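Local coordinates for alcohol dehydrogenase (Thermus sp., PDB 4CPD), which probably catalyses the NAD-dependent interconversion of alcohols and aldehydes or ketones, as a zinc-containing medium-chain dehydrogenase, at residues P84-C89 and N294-I299; K195-D200 and G213-N218. All coordinates share one frame; numbering follows the deposited sequence.

Contact 1 of 2, residues P84-C89 and N294-I299. With ZN (zinc ion), chain F.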
loop_
_atom_site.group_PDB
_atom_site.type_symbol
_atom_site.label_atom_id
_atom_site.label_comp_id
_atom_site.label_asym_id
_atom_site.label_seq_id
_atom_site.Cartn_x
_atom_site.Cartn_y
_atom_site.Cartn_z
ATOM N N PRO A 84 -23.699 4.528 6.089
ATOM C CA PRO A 84 -22.521 5.146 5.487
ATOM C C PRO A 84 -22.843 6.431 4.724
ATOM O O PRO A 84 -23.896 6.551 4.127
ATOM C CB PRO A 84 -22.051 4.102 4.491
ATOM C CG PRO A 84 -22.525 2.822 5.064
ATOM C CD PRO A 84 -23.869 3.142 5.631
ATOM N N PHE A 85 -21.918 7.375 4.749
ATOM C CA PHE A 85 -22.061 8.593 4.004
ATOM C C PHE A 85 -22.029 8.400 2.494
ATOM O O PHE A 85 -22.330 9.314 1.756
ATOM C CB PHE A 85 -20.980 9.582 4.424
ATOM C CG PHE A 85 -19.594 9.245 3.948
ATOM C CD1 PHE A 85 -19.144 9.657 2.695
ATOM C CD2 PHE A 85 -18.704 8.597 4.789
ATOM C CE1 PHE A 85 -17.846 9.393 2.280
ATOM C CE2 PHE A 85 -17.410 8.320 4.368
ATOM C CZ PHE A 85 -16.981 8.724 3.117
ATOM N N HIS A 86 -21.645 7.233 2.034
ATOM C CA HIS A 86 -21.590 6.996 0.634
ATOM C C HIS A 86 -22.422 5.759 0.332
ATOM O O HIS A 86 -22.472 4.852 1.121
ATOM C CB HIS A 86 -20.137 6.829 0.185
ATOM C CG HIS A 86 -19.473 5.610 0.743
ATOM N ND1 HIS A 86 -18.916 5.580 1.999
ATOM C CD2 HIS A 86 -19.272 4.380 0.215
ATOM C CE1 HIS A 86 -18.390 4.388 2.217
ATOM N NE2 HIS A 86 -18.604 3.636 1.159
ATOM N N ILE A 87 -23.052 5.727 -0.836
ATOM C CA ILE A 87 -24.002 4.683 -1.158
ATOM C C ILE A 87 -23.393 3.698 -2.108
ATOM O O ILE A 87 -22.433 4.007 -2.791
ATOM C CB ILE A 87 -25.310 5.244 -1.766
ATOM C CG1 ILE A 87 -25.061 5.910 -3.125
ATOM C CG2 ILE A 87 -25.915 6.287 -0.849
ATOM C CD1 ILE A 87 -26.300 5.946 -4.011
ATOM N N ALA A 88 -23.997 2.519 -2.150
ATOM C CA ALA A 88 -23.467 1.388 -2.857
ATOM C C ALA A 88 -24.610 0.492 -3.250
ATOM O O ALA A 88 -25.610 0.443 -2.559
ATOM C CB ALA A 88 -22.476 0.628 -2.002
ATOM N N CYS A 89 -24.444 -0.217 -4.356
ATOM C CA CYS A 89 -25.534 -0.898 -5.001
ATOM C C CYS A 89 -25.595 -2.351 -4.585
ATOM O O CYS A 89 -26.657 -2.957 -4.626
ATOM C CB CYS A 89 -25.373 -0.788 -6.537
ATOM S SG CYS A 89 -24.166 -1.934 -7.286
ATOM N N ASN A 294 -14.182 3.052 3.019
ATOM C CA ASN A 294 -15.048 1.957 2.565
ATOM C C ASN A 294 -15.853 1.532 3.785
ATOM O O ASN A 294 -15.754 0.418 4.320
ATOM C CB ASN A 294 -14.211 0.818 2.006
ATOM C CG ASN A 294 -15.043 -0.348 1.541
ATOM O OD1 ASN A 294 -16.222 -0.209 1.245
ATOM N ND2 ASN A 294 -14.437 -1.510 1.473
ATOM N N VAL A 295 -16.662 2.475 4.226
ATOM C CA VAL A 295 -17.381 2.375 5.485
ATOM C C VAL A 295 -18.134 1.075 5.681
ATOM O O VAL A 295 -18.115 0.512 6.777
ATOM C CB VAL A 295 -18.360 3.540 5.639
ATOM C CG1 VAL A 295 -19.165 3.385 6.917
ATOM C CG2 VAL A 295 -17.610 4.874 5.644
ATOM N N HIS A 296 -18.781 0.599 4.636
ATOM C CA HIS A 296 -19.604 -0.612 4.735
ATOM C C HIS A 296 -18.814 -1.804 5.246
ATOM O O HIS A 296 -19.357 -2.657 5.917
ATOM C CB HIS A 296 -20.188 -0.993 3.387
ATOM C CG HIS A 296 -20.985 0.094 2.744
ATOM N ND1 HIS A 296 -20.411 1.259 2.285
ATOM C CD2 HIS A 296 -22.311 0.194 2.478
ATOM C CE1 HIS A 296 -21.342 2.026 1.757
ATOM N NE2 HIS A 296 -22.504 1.409 1.872
ATOM N N LEU A 297 -17.529 -1.866 4.891
ATOM C CA LEU A 297 -16.714 -2.983 5.264
ATOM C C LEU A 297 -16.546 -3.046 6.790
ATOM O O LEU A 297 -16.443 -4.122 7.323
ATOM C CB LEU A 297 -15.345 -2.894 4.571
ATOM C CG LEU A 297 -14.511 -4.200 4.625
ATOM C CD1 LEU A 297 -15.216 -5.308 3.892
ATOM C CD2 LEU A 297 -13.118 -3.993 4.039
ATOM N N TYR A 298 -16.533 -1.888 7.459
ATOM C CA TYR A 298 -16.189 -1.771 8.863
ATOM C C TYR A 298 -17.350 -1.455 9.785
ATOM O O TYR A 298 -17.253 -1.637 10.980
ATOM C CB TYR A 298 -15.147 -0.666 9.009
ATOM C CG TYR A 298 -13.942 -0.912 8.127
ATOM C CD1 TYR A 298 -13.121 -2.011 8.353
ATOM C CD2 TYR A 298 -13.632 -0.061 7.071
ATOM C CE1 TYR A 298 -12.028 -2.253 7.553
ATOM C CE2 TYR A 298 -12.545 -0.303 6.260
ATOM C CZ TYR A 298 -11.757 -1.398 6.509
ATOM O OH TYR A 298 -10.675 -1.653 5.735
ATOM N N ILE A 299 -18.449 -0.970 9.247
ATOM C CA ILE A 299 -19.502 -0.395 10.080
ATOM C C ILE A 299 -20.059 -1.358 11.128
ATOM O O ILE A 299 -20.370 -0.939 12.210
ATOM C CB ILE A 299 -20.645 0.168 9.214
ATOM C CG1 ILE A 299 -21.548 1.061 10.044
ATOM C CG2 ILE A 299 -21.462 -0.959 8.588
ATOM C CD1 ILE A 299 -22.482 1.882 9.196
HETATM ZN ZN ZN F . -22.079 -1.228 -6.599
#
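H86 and H296 meet as an offset edge-to-face pair: the edge of H296 is turned to the face of H86, centroids 4.6 Å apart and planes at 70°, with CE1 of H296 over the H86 ring. P84 takes a face of H296, its CG 3.5 Å from the ring centroid and almost on the normal, a CH-pi contact. V295 packs against P84, F85 and H86. Its CG1 lies 3.8 Å from P84 CB, its CG2 3.7 Å from F85 CE2, and its backbone N sits at the edge of the H86 ring, near CE1. H86 CE1 is also 3.5 Å from both V295 CB and V295 CG2. One turn further on, I299 CD1 touches P84 CD at 4.0 Å.

With CG of H86 between the backbone N and the carbonyl carbon (chi1 66°), the ring lies back over F85, its ND1 above the centre of that ring, while its far end nears helix 295-299. An alanine at H86 would probably leave the H296 edge without the ring it meets and open a gap beside V295 CB and CG2.

In the next shell, Y100 meets the H296 ring, and N134 makes a weak hydrogen bond to H296 NE2. F85 lies against D152 and near H59, which with C38 bind one zinc, and touches NAD. Thus 84-89, in the GroES-like part, meets the start of helix 295-307 at the catalytic-coenzyme domain interface typical of medium-chain dehydrogenases, with C89 leading to the four-cysteine zinc.

Contact 2 of 2, residues K195-D200 and G213-N218. With NAD (nicotinamide-adenine-dinucleotide), chain G.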
loop_
_atom_site.group_PDB
_atom_site.type_symbol
_atom_site.label_atom_id
_atom_site.label_comp_id
_atom_site.label_asym_id
_atom_site.label_seq_id
_atom_site.Cartn_x
_atom_site.Cartn_y
_atom_site.Cartn_z
ATOM N N LYS A 195 2.141 3.249 21.652
ATOM C CA LYS A 195 2.389 4.658 21.754
ATOM C C LYS A 195 1.785 5.363 20.515
ATOM O O LYS A 195 1.883 4.873 19.391
ATOM C CB LYS A 195 3.881 4.913 21.822
ATOM C CG LYS A 195 4.221 6.400 21.873
ATOM C CD LYS A 195 5.713 6.665 21.919
ATOM C CE LYS A 195 6.292 6.373 23.295
ATOM N NZ LYS A 195 7.651 6.972 23.422
ATOM N N ILE A 196 1.173 6.518 20.740
ATOM C CA ILE A 196 0.455 7.246 19.725
ATOM C C ILE A 196 0.919 8.666 19.758
ATOM O O ILE A 196 0.990 9.248 20.824
ATOM C CB ILE A 196 -1.069 7.262 19.996
ATOM C CG1 ILE A 196 -1.615 5.840 20.157
ATOM C CG2 ILE A 196 -1.803 8.012 18.879
ATOM C CD1 ILE A 196 -3.050 5.803 20.634
ATOM N N LEU A 197 1.193 9.237 18.592
ATOM C CA LEU A 197 1.677 10.616 18.479
ATOM C C LEU A 197 0.738 11.442 17.623
ATOM O O LEU A 197 0.356 11.024 16.532
ATOM C CB LEU A 197 3.055 10.618 17.835
ATOM C CG LEU A 197 4.013 9.695 18.570
ATOM C CD1 LEU A 197 4.812 8.839 17.613
ATOM C CD2 LEU A 197 4.924 10.503 19.463
ATOM N N ALA A 198 0.383 12.624 18.100
ATOM C CA ALA A 198 -0.559 13.463 17.389
ATOM C C ALA A 198 0.153 14.707 16.967
ATOM O O ALA A 198 0.745 15.379 17.781
ATOM C CB ALA A 198 -1.769 13.795 18.254
ATOM N N ILE A 199 0.103 14.987 15.676
ATOM C CA ILE A 199 0.728 16.146 15.105
ATOM C C ILE A 199 -0.385 17.035 14.594
ATOM O O ILE A 199 -1.227 16.590 13.808
ATOM C CB ILE A 199 1.656 15.762 13.942
ATOM C CG1 ILE A 199 2.870 14.985 14.453
ATOM C CG2 ILE A 199 2.140 17.000 13.194
ATOM C CD1 ILE A 199 2.679 13.492 14.509
ATOM N N ASP A 200 -0.394 18.280 15.062
ATOM C CA ASP A 200 -1.299 19.320 14.572
ATOM C C ASP A 200 -0.646 20.678 14.854
ATOM O O ASP A 200 0.534 20.741 15.231
ATOM C CB ASP A 200 -2.657 19.206 15.247
ATOM C CG ASP A 200 -3.760 19.803 14.421
ATOM O OD1 ASP A 200 -3.661 20.989 14.056
ATOM O OD2 ASP A 200 -4.734 19.088 14.130
ATOM N N GLY A 213 -4.902 10.109 24.933
ATOM C CA GLY A 213 -3.773 9.274 25.291
ATOM C C GLY A 213 -2.574 9.462 24.389
ATOM O O GLY A 213 -1.652 8.688 24.472
ATOM N N ALA A 214 -2.576 10.477 23.529
ATOM C CA ALA A 214 -1.468 10.682 22.611
ATOM C C ALA A 214 -0.460 11.657 23.168
ATOM O O ALA A 214 -0.791 12.521 23.984
ATOM C CB ALA A 214 -1.982 11.182 21.272
ATOM N N ILE A 215 0.774 11.520 22.696
ATOM C CA ILE A 215 1.811 12.538 22.869
ATOM C C ILE A 215 1.635 13.628 21.800
ATOM O O ILE A 215 1.865 13.377 20.617
ATOM C CB ILE A 215 3.190 11.910 22.724
ATOM C CG1 ILE A 215 3.422 10.920 23.858
ATOM C CG2 ILE A 215 4.267 12.977 22.709
ATOM C CD1 ILE A 215 4.666 10.059 23.708
ATOM N N PRO A 216 1.235 14.844 22.213
ATOM C CA PRO A 216 0.956 15.913 21.267
ATOM C C PRO A 216 2.240 16.528 20.795
ATOM O O PRO A 216 3.218 16.552 21.547
ATOM C CB PRO A 216 0.176 16.913 22.101
ATOM C CG PRO A 216 0.778 16.768 23.455
ATOM C CD PRO A 216 1.144 15.322 23.602
ATOM N N ILE A 217 2.225 17.003 19.554
ATOM C CA ILE A 217 3.393 17.587 18.893
ATOM C C ILE A 217 2.918 18.747 18.020
ATOM O O ILE A 217 2.174 18.540 17.050
ATOM C CB ILE A 217 4.106 16.559 17.991
ATOM C CG1 ILE A 217 4.632 15.381 18.826
ATOM C CG2 ILE A 217 5.236 17.223 17.219
ATOM C CD1 ILE A 217 5.308 14.276 18.024
ATOM N N ASN A 218 3.336 19.964 18.360
ATOM C CA ASN A 218 2.962 21.134 17.566
ATOM C C ASN A 218 3.939 21.349 16.405
ATOM O O ASN A 218 5.119 21.645 16.624
ATOM C CB ASN A 218 2.880 22.386 18.446
ATOM C CG ASN A 218 2.009 23.471 17.832
ATOM O OD1 ASN A 218 2.154 23.793 16.653
ATOM N ND2 ASN A 218 1.093 24.034 18.624
HETATM P PA NAD G . -10.910 19.405 9.844
HETATM O O1A NAD G . -11.991 19.800 10.852
HETATM O O2A NAD G . -10.509 20.394 8.754
HETATM O O5B NAD G . -9.549 18.884 10.549
HETATM C C5B NAD G . -8.274 19.139 9.962
HETATM C C4B NAD G . -7.215 19.265 11.054
HETATM O O4B NAD G . -5.906 19.204 10.473
HETATM C C3B NAD G . -7.336 20.602 11.793
HETATM O O3B NAD G . -7.204 20.471 13.218
HETATM C C2B NAD G . -6.181 21.406 11.269
HETATM O O2B NAD G . -5.712 22.357 12.229
HETATM C C1B NAD G . -5.170 20.313 10.983
HETATM N N9A NAD G . -4.184 20.784 10.010
HETATM C C8A NAD G . -4.467 21.490 8.896
HETATM N N7A NAD G . -3.313 21.764 8.242
HETATM C C5A NAD G . -2.288 21.224 8.942
HETATM C C6A NAD G . -0.821 21.135 8.799
HETATM N N6A NAD G . -0.243 21.708 7.731
HETATM N N1A NAD G . -0.093 20.485 9.745
HETATM C C2A NAD G . -0.683 19.911 10.812
HETATM N N3A NAD G . -2.023 19.956 11.003
HETATM C C4A NAD G . -2.863 20.580 10.121
HETATM O O3 NAD G . -11.370 18.064 9.056
HETATM P PN NAD G . -11.866 16.643 9.659
HETATM O O1N NAD G . -13.362 16.806 9.844
HETATM O O2N NAD G . -10.924 16.132 10.755
HETATM O O5D NAD G . -11.568 15.678 8.396
HETATM C C5D NAD G . -10.209 15.232 8.219
HETATM C C4D NAD G . -9.759 15.058 6.770
HETATM O O4D NAD G . -10.169 13.757 6.329
HETATM C C3D NAD G . -10.364 16.067 5.792
HETATM O O3D NAD G . -9.403 16.322 4.753
HETATM C C2D NAD G . -11.619 15.356 5.279
HETATM O O2D NAD G . -12.140 15.827 4.010
HETATM C C1D NAD G . -11.100 13.916 5.236
HETATM N N1N NAD G . -12.155 12.890 5.260
HETATM C C2N NAD G . -11.939 11.861 4.436
HETATM C C3N NAD G . -12.830 10.803 4.332
HETATM C C7N NAD G . -12.449 9.708 3.377
HETATM O O7N NAD G . -13.294 9.014 2.835
HETATM N N7N NAD G . -11.134 9.507 3.163
HETATM C C4N NAD G . -13.991 10.810 5.122
HETATM C C5N NAD G . -14.210 11.891 5.984
HETATM C C6N NAD G . -13.269 12.933 6.038
#
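L197 and I199 sit beside I215 and I217 in two parallel strands, 195-200 and 215-218, of a beta-alpha-beta unit of the Rossmann fold, with helix 203-212 as the crossover. The strand directions differ by 26°.

Backbone hydrogen bonds hold this register. I215 N gives to I196 O (3.0 Å), and A198 N gives to I215 O (3.0 Å). D200 N gives a longer hydrogen bond to I217 O, 3.3 Å, while the bond from I217 N to A198 O is weak.

Apolar contacts lie on both faces of the strand pair. On one, L197 and I215 lie side by side, CD2 of L197 4.0 Å from I215 CB, and the same CD2 touches I217 CD1 at 4.1 Å; helix 224-231 packs on the two isoleucines. On the other, A198 CB meets A214 CB at 4.0 Å, and I185 of helix 179-190 touches both alanines.

Charged groups lie at the ends. The K195 chain passes the CD1 tip of I215, and its NZ forms a salt bridge with E231. D200, with CG anti to the backbone N (chi1 -155°), closes the strand at the coenzyme. OD2, which also accepts a hydrogen bond from A177 N, takes the O3B hydroxyl of NAD at 3.0 Å, and OD1 takes O2B at 3.1 Å.

The two contacts lie on opposite sides of the chain's centre, their centres 29 Å apart and their nearest atoms about 18 Å apart. Along the chain contact 2 is nested within the loop closed by contact 1: segment 84-89 comes first, then 195-200 and 213-218, and last 294-299. Contact 2 lies inside the Rossmann part, at one margin of its parallel sheet, with 215-218 outermost within this chain. Strand 286-290, the other outer strand of this chain, leads into helix 295-307, which contact 1 joins to the GroES-like part. NAD is thus held from its adenosine ribose at contact 2 to the domain interface, where F85 of contact 1 touches it.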